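PDB 3R97: malonyl CoA-ACP transacylase, which probably transfers the malonyl group of malonyl-CoA to holo-acyl carrier protein, supplying malonyl-ACP for fatty acid synthesis. Local coordinates for residues A210-G215 with A248-L253. Residues are numbered along the deposited sequence; the frame is centred on the assembly and turned at random.
Sequences AANQLG and ALVEQL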
loop_
_atom_site.group_PDB
_atom_site.type_symbol
_atom_site.label_atom_id
_atom_site.label_comp_id
_atom_site.label_asym_id
_atom_site.label_seq_id
_atom_site.Cartn_x
_atom_site.Cartn_y
_atom_site.Cartn_z
ATOM N N ALA A 210 8.545 10.669 -12.342
ATOM C CA ALA A 210 9.030 10.054 -11.088
ATOM C C ALA A 210 9.126 8.502 -11.228
ATOM O O ALA A 210 9.936 7.867 -10.564
ATOM C CB ALA A 210 8.121 10.394 -9.946
ATOM N N ALA A 211 8.261 7.950 -12.086
ATOM C CA ALA A 211 8.170 6.536 -12.395
ATOM C C ALA A 211 9.378 6.126 -13.231
ATOM O O ALA A 211 9.928 5.026 -13.015
ATOM C CB ALA A 211 6.884 6.248 -13.129
ATOM N N ASN A 212 9.817 6.996 -14.151
ATOM C CA ASN A 212 11.068 6.713 -14.884
ATOM C C ASN A 212 12.302 6.713 -14.001
ATOM O O ASN A 212 13.206 5.871 -14.148
ATOM C CB ASN A 212 11.261 7.637 -16.101
ATOM C CG ASN A 212 10.266 7.350 -17.187
ATOM O OD1 ASN A 212 10.001 8.214 -18.018
ATOM N ND2 ASN A 212 9.659 6.139 -17.167
ATOM N N GLN A 213 12.342 7.647 -13.063
ATOM C CA GLN A 213 13.377 7.634 -12.003
ATOM C C GLN A 213 13.365 6.338 -11.138
ATOM O O GLN A 213 14.398 5.767 -10.813
ATOM C CB GLN A 213 13.204 8.857 -11.112
ATOM C CG GLN A 213 13.376 10.206 -11.795
ATOM C CD GLN A 213 13.225 11.310 -10.780
ATOM O OE1 GLN A 213 14.216 11.829 -10.276
ATOM N NE2 GLN A 213 11.999 11.589 -10.385
ATOM N N LEU A 214 12.177 5.943 -10.716
ATOM C CA LEU A 214 11.933 4.700 -9.994
ATOM C C LEU A 214 12.435 3.484 -10.782
ATOM O O LEU A 214 13.124 2.642 -10.221
ATOM C CB LEU A 214 10.415 4.537 -9.706
ATOM C CG LEU A 214 10.074 3.280 -8.912
ATOM C CD1 LEU A 214 10.826 3.283 -7.563
ATOM C CD2 LEU A 214 8.549 3.122 -8.723
ATOM N N GLY A 215 12.097 3.406 -12.071
ATOM C CA GLY A 215 12.509 2.267 -12.921
ATOM C C GLY A 215 14.050 2.102 -12.965
ATOM O O GLY A 215 14.573 0.983 -12.914
ATOM N N ALA A 248 5.505 -3.458 -14.108
ATOM C CA ALA A 248 4.217 -3.277 -13.398
ATOM C C ALA A 248 4.342 -2.323 -12.203
ATOM O O ALA A 248 3.370 -1.681 -11.818
ATOM C CB ALA A 248 3.694 -4.602 -12.935
ATOM N N LEU A 249 5.537 -2.238 -11.616
ATOM C CA LEU A 249 5.834 -1.266 -10.547
ATOM C C LEU A 249 6.037 0.183 -11.036
ATOM O O LEU A 249 5.640 1.135 -10.351
ATOM C CB LEU A 249 7.081 -1.702 -9.736
ATOM C CG LEU A 249 6.940 -2.942 -8.820
ATOM C CD1 LEU A 249 8.317 -3.399 -8.363
ATOM C CD2 LEU A 249 6.068 -2.661 -7.605
ATOM N N VAL A 250 6.726 0.351 -12.170
ATOM C CA VAL A 250 6.830 1.670 -12.833
ATOM C C VAL A 250 5.391 2.148 -13.186
ATOM O O VAL A 250 4.982 3.242 -12.804
ATOM C CB VAL A 250 7.689 1.613 -14.138
ATOM C CG1 VAL A 250 7.598 2.908 -14.900
ATOM C CG2 VAL A 250 9.155 1.224 -13.861
ATOM N N GLU A 251 4.615 1.317 -13.875
ATOM C CA GLU A 251 3.244 1.720 -14.197
ATOM C C GLU A 251 2.322 1.960 -12.951
ATOM O O GLU A 251 1.470 2.862 -12.975
ATOM C CB GLU A 251 2.628 0.684 -15.134
ATOM C CG GLU A 251 3.256 0.687 -16.524
ATOM C CD GLU A 251 2.920 -0.587 -17.333
ATOM O OE1 GLU A 251 2.030 -1.369 -16.954
ATOM O OE2 GLU A 251 3.607 -0.848 -18.337
ATOM N N GLN A 252 2.489 1.149 -11.883
ATOM C CA GLN A 252 1.781 1.353 -10.635
ATOM C C GLN A 252 1.787 2.834 -10.208
ATOM O O GLN A 252 0.761 3.392 -9.732
ATOM C CB GLN A 252 2.453 0.544 -9.525
ATOM C CG GLN A 252 1.571 0.294 -8.290
ATOM C CD GLN A 252 2.375 0.396 -7.016
ATOM O OE1 GLN A 252 3.199 1.305 -6.867
ATOM N NE2 GLN A 252 2.136 -0.520 -6.075
ATOM N N LEU A 253 2.942 3.480 -10.348
ATOM C CA LEU A 253 3.132 4.784 -9.721
ATOM C C LEU A 253 2.235 5.863 -10.326
ATOM O O LEU A 253 1.782 6.747 -9.628
ATOM C CB LEU A 253 4.608 5.217 -9.845
ATOM C CG LEU A 253 5.054 6.289 -8.847
ATOM C CD1 LEU A 253 5.052 5.640 -7.474
ATOM C CD2 LEU A 253 6.432 6.789 -9.159
#
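Ala211 lies opposite Val250, their CA atoms 5.1 Å apart; the axes of segments 210-215 and 248-253 approach to 8.6 Å at 156°, a nearly antiparallel pairing. The small residues Ala211 and Gly215 are consistent with this spacing. Ala211 CB rests 3.6 Å from Val250 O, while both methyls of Val250 lie to one side of Ala211 O, CG1 at 3.7 Å, and CG2 reaches on to Gly215 CA at 3.6 Å.

The other tight point is Leu253. With CG anti to the backbone N (chi1 -160°), its CD2 methyl extends to the backbone of 210-215, ending 3.6 Å from Ala211 N and touching Ala210 CB as well. Leu214 CD2 lies 3.9 Å from Leu249 O and, more loosely, 4.3 Å from Leu253 CD2. The two segments meet through van der Waals contacts alone, burying 300 Å² summed over both sides. Val250 and Gly215 pack closely although partly exposed; the contact thins out at Asn212, which only grazes Val250.

On the buried side, Leu214 and Leu249 both meet Tyr98 of helix 96-103, and Leu253 packs on Arg119 and Met123 of helix 109-126. Gln252 O accepts a hydrogen bond from His203 ND1 and its NE2 donates one to Ser94 O, both predicted active-site residues, so helix 242-254 lies beside the probable active site, with strand 231-232 against Ala248 and Leu249.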